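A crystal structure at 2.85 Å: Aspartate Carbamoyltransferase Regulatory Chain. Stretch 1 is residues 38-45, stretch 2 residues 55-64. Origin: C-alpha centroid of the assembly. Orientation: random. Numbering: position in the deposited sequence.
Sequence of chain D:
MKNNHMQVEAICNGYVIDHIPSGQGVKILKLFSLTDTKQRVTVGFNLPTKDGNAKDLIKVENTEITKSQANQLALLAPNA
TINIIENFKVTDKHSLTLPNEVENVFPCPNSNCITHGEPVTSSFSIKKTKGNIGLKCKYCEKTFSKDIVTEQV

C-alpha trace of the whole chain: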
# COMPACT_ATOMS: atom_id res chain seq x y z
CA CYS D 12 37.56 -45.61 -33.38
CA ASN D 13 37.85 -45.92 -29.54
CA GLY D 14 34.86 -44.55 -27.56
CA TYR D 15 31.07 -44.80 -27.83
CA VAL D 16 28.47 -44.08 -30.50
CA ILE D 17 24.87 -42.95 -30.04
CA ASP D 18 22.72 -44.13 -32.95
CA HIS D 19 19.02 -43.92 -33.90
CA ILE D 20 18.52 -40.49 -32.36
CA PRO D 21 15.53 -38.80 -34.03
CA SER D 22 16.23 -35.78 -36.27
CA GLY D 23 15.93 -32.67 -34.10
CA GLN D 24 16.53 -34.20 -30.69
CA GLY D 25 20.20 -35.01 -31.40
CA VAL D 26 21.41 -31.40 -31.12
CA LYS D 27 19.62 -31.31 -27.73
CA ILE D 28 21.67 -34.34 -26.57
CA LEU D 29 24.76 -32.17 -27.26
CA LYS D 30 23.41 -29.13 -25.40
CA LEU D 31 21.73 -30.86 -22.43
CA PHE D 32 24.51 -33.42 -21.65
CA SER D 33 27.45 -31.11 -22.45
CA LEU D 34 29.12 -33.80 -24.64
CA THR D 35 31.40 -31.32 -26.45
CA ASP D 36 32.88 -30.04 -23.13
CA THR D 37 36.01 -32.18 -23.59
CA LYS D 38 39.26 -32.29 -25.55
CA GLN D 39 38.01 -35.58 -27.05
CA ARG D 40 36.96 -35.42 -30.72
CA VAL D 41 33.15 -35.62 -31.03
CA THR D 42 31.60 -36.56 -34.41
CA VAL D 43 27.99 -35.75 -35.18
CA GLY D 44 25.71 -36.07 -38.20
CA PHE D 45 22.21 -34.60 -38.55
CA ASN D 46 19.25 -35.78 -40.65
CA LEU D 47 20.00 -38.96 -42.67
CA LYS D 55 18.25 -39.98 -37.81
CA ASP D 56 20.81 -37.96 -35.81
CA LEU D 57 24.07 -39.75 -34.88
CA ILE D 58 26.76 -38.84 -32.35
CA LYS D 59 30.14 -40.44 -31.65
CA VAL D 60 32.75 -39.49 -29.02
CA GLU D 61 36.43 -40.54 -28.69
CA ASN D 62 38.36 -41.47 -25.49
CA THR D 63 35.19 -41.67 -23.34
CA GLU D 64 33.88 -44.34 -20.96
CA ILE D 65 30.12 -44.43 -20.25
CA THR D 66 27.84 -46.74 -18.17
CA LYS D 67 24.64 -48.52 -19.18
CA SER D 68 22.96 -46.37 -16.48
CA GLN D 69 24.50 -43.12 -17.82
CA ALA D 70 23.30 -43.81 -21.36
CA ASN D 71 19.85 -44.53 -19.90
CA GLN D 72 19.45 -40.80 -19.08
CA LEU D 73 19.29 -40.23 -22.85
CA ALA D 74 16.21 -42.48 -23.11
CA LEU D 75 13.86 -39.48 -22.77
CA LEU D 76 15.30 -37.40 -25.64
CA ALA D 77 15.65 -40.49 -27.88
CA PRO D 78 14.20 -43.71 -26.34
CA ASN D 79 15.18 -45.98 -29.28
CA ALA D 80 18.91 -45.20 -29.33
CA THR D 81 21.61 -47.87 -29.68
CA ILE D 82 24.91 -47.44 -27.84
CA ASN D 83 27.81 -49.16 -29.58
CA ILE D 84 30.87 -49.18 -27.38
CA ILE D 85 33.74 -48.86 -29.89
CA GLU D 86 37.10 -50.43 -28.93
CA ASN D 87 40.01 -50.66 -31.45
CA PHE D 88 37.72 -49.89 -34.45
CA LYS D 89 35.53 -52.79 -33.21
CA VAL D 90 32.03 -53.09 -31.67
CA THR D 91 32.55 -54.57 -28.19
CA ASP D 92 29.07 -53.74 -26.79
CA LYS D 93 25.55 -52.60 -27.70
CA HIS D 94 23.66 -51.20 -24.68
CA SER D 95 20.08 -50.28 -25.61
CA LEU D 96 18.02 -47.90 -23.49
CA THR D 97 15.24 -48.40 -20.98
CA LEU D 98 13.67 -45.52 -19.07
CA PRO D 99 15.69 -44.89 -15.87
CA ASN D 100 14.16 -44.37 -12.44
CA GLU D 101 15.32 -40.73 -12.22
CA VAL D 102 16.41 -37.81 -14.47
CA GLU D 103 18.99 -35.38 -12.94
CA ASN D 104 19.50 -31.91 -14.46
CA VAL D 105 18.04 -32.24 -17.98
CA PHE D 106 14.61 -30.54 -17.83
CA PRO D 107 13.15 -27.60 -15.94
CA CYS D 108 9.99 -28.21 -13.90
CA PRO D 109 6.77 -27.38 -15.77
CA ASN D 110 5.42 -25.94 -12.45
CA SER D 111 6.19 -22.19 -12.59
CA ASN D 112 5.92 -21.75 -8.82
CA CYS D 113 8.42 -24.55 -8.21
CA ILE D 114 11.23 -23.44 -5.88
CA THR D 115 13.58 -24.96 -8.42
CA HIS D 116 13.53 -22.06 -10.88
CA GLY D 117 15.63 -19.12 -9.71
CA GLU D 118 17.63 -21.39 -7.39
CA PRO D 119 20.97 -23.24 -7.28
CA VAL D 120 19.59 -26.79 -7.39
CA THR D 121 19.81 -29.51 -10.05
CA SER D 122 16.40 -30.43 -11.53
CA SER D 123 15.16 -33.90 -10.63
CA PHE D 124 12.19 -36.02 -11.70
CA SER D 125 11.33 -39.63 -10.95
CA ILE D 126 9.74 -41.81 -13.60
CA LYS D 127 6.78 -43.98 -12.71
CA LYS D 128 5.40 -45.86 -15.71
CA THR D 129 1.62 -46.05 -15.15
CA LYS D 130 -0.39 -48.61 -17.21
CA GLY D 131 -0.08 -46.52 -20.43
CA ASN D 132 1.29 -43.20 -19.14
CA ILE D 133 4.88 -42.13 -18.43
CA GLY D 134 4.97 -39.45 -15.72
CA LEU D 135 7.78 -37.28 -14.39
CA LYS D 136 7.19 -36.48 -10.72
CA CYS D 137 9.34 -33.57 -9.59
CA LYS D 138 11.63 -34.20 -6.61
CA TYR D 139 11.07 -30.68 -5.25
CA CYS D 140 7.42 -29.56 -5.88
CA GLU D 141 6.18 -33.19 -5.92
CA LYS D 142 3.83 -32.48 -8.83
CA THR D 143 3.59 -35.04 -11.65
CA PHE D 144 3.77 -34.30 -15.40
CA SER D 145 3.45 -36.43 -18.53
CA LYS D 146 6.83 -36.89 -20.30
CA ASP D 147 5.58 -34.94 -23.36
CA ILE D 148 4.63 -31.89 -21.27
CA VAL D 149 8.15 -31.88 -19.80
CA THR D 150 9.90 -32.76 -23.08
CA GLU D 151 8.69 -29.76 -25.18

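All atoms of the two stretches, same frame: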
# COMPACT_ATOMS: atom_id res chain seq x y z
N LYS D 38 38.25 -32.41 -24.49
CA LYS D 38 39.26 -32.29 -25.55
C LYS D 38 39.11 -33.44 -26.56
O LYS D 38 39.73 -33.43 -27.62
CB LYS D 38 40.66 -32.27 -24.94
CG LYS D 38 40.89 -31.10 -23.99
N GLN D 39 38.28 -34.42 -26.21
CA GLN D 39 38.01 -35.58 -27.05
C GLN D 39 37.17 -35.24 -28.29
O GLN D 39 36.10 -34.65 -28.19
CB GLN D 39 37.28 -36.65 -26.23
N ARG D 40 37.68 -35.62 -29.46
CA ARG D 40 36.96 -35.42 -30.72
C ARG D 40 35.55 -36.00 -30.62
O ARG D 40 35.37 -37.15 -30.22
CB ARG D 40 37.72 -36.08 -31.87
N VAL D 41 34.55 -35.18 -30.98
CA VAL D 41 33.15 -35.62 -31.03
C VAL D 41 32.58 -35.46 -32.44
O VAL D 41 32.56 -34.35 -32.98
CB VAL D 41 32.27 -34.81 -30.04
CG1 VAL D 41 30.79 -35.27 -30.10
CG2 VAL D 41 32.83 -34.90 -28.61
N THR D 42 32.11 -36.55 -33.03
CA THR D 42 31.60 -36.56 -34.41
C THR D 42 30.10 -36.62 -34.38
O THR D 42 29.53 -37.42 -33.63
CB THR D 42 32.17 -37.76 -35.20
OG1 THR D 42 33.34 -37.35 -35.91
CG2 THR D 42 31.16 -38.33 -36.22
N VAL D 43 29.45 -35.79 -35.18
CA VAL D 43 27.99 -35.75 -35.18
C VAL D 43 27.44 -35.51 -36.58
O VAL D 43 27.96 -34.68 -37.32
CB VAL D 43 27.44 -34.66 -34.24
CG1 VAL D 43 25.92 -34.74 -34.16
CG2 VAL D 43 28.04 -34.78 -32.85
N GLY D 44 26.39 -36.25 -36.93
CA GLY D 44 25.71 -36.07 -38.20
C GLY D 44 24.22 -35.90 -37.99
O GLY D 44 23.63 -36.63 -37.20
N PHE D 45 23.63 -34.93 -38.69
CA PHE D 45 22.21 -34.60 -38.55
C PHE D 45 21.40 -34.88 -39.81
O PHE D 45 21.75 -34.42 -40.89
CB PHE D 45 22.05 -33.13 -38.19
CG PHE D 45 22.79 -32.73 -36.95
CD1 PHE D 45 22.19 -32.86 -35.71
CD2 PHE D 45 24.08 -32.25 -37.03
CE1 PHE D 45 22.87 -32.50 -34.56
CE2 PHE D 45 24.77 -31.89 -35.87
CZ PHE D 45 24.16 -32.01 -34.64
N LYS D 55 17.41 -39.52 -38.92
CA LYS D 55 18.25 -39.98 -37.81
C LYS D 55 19.40 -39.02 -37.54
O LYS D 55 20.09 -38.60 -38.46
CB LYS D 55 18.80 -41.38 -38.11
N ASP D 56 19.60 -38.66 -36.27
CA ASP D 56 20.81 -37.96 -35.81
C ASP D 56 21.77 -39.03 -35.28
O ASP D 56 21.34 -40.14 -34.93
CB ASP D 56 20.49 -36.92 -34.72
CG ASP D 56 19.88 -35.61 -35.26
OD1 ASP D 56 19.56 -34.73 -34.44
OD2 ASP D 56 19.71 -35.45 -36.49
N LEU D 57 23.07 -38.73 -35.21
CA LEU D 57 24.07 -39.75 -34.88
C LEU D 57 25.36 -39.15 -34.33
O LEU D 57 26.07 -38.43 -35.03
CB LEU D 57 24.40 -40.57 -36.14
CG LEU D 57 25.62 -41.50 -36.13
CD1 LEU D 57 25.49 -42.64 -35.13
CD2 LEU D 57 25.84 -42.04 -37.53
N ILE D 58 25.66 -39.47 -33.07
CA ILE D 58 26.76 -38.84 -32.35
C ILE D 58 27.77 -39.90 -31.92
O ILE D 58 27.38 -40.96 -31.44
CB ILE D 58 26.27 -38.09 -31.08
CG1 ILE D 58 25.22 -37.03 -31.44
CG2 ILE D 58 27.46 -37.43 -30.34
CD1 ILE D 58 24.27 -36.71 -30.31
N LYS D 59 29.04 -39.57 -32.08
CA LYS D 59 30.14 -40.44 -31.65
C LYS D 59 31.13 -39.59 -30.85
O LYS D 59 31.32 -38.42 -31.16
CB LYS D 59 30.82 -41.04 -32.88
N VAL D 60 31.73 -40.18 -29.82
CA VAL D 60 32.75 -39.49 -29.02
C VAL D 60 33.96 -40.38 -28.76
O VAL D 60 33.81 -41.57 -28.48
CB VAL D 60 32.17 -38.97 -27.67
CG1 VAL D 60 30.79 -38.39 -27.85
CG2 VAL D 60 32.13 -40.06 -26.63
N GLU D 61 35.16 -39.80 -28.85
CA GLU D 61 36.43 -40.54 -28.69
C GLU D 61 37.04 -40.39 -27.28
O GLU D 61 36.93 -39.33 -26.66
CB GLU D 61 37.45 -40.10 -29.75
N ASN D 62 37.67 -41.46 -26.80
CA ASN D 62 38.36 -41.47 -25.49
C ASN D 62 37.40 -41.27 -24.30
O ASN D 62 37.74 -40.57 -23.35
CB ASN D 62 39.45 -40.38 -25.44
CG ASN D 62 40.28 -40.31 -26.71
OD1 ASN D 62 40.11 -39.40 -27.53
ND2 ASN D 62 41.18 -41.28 -26.89
N THR D 63 36.23 -41.90 -24.35
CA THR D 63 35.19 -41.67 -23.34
C THR D 63 34.50 -42.95 -22.89
O THR D 63 33.86 -43.63 -23.69
CB THR D 63 34.09 -40.71 -23.86
OG1 THR D 63 34.70 -39.54 -24.42
CG2 THR D 63 33.16 -40.28 -22.73
N GLU D 64 34.62 -43.25 -21.59
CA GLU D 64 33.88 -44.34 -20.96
C GLU D 64 32.48 -43.83 -20.62
O GLU D 64 32.27 -42.63 -20.45
CB GLU D 64 34.60 -44.84 -19.70

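Residues 41-45 and 56-61 are neighbouring antiparallel strands of one sheet. Their axes approach to 4.6 Å, and their N-to-C directions differ by 172°. Together the two stretches bury 548 Å² against each other. Lys59, Asp56 and Phe45 are among the residues that cover the most surface.

Lys59 lies at the centre of the bonding. It pairs with Thr42 through two backbone hydrogen bonds. Lys59 N donates to Thr42 O at 2.7 Å, and Thr42 N donates to Lys59 O at 2.8 Å. This closes the small ring typical of a hydrogen-bonded antiparallel pair. The side chain of Lys59 is modelled only to CB, so its area comes from the backbone and that one atom. Lys59 CB lies 4.2 Å from Thr42 CB, on the same face of the sheet.

The same pattern recurs two residues along. Gly44 N donates to Leu57 O at 2.9 Å, and Leu57 N donates to Gly44 O, also at 2.9 Å. The second bond is the more bent, with an angle of 133° at the hydrogen. Toward the other end, Glu61 N donates to Arg40 O at 3.0 Å.

Between these pairs the strands come closer. Val41 CA is 4.4 Å from Val60 CA, and Val43 CA is 4.4 Å from Ile58 CA. These are non-hydrogen-bonded pairs, but CA-H groups still meet carbonyl oxygens. Val41 CA lies 3.3 Å from Lys59 O, and Val43 CA lies 3.3 Å from Leu57 O. In the other direction, Ile58 CA lies 3.4 Å from Thr42 O.

Alternation along each strand puts Val41, Val43, Ile58 and Val60 on one face. All four are buried and apolar. Val43 CG1 packs on Ile58 CG1 at 3.6 Å. Val41 CG1 touches both Val60 CG1 at 3.8 Å and Ile58 CG2 at 4.0 Å. These contacts keep hydrocarbon surface away from water. Thr42, Lys59 and Leu57 direct their side chains to the opposite face, where Gly44 has none.

Phe45 and Asp56 meet at the end of the ladder. The CB of Phe45 touches the other stretch, although the side chain points away overall. Asp56 starts sideways, but its carboxylate comes nearer. Asp56 OD2 is 3.3 Å from Phe45 CA. Asp56 OD1 sits at the edge of the Phe45 ring, near its plane, 3.5 Å from Phe45 CD1. Ring hydrogens carry a slight positive charge, which suits an acidic oxygen there. Asp56 OD1 is also hydrogen-bonded elsewhere in the structure.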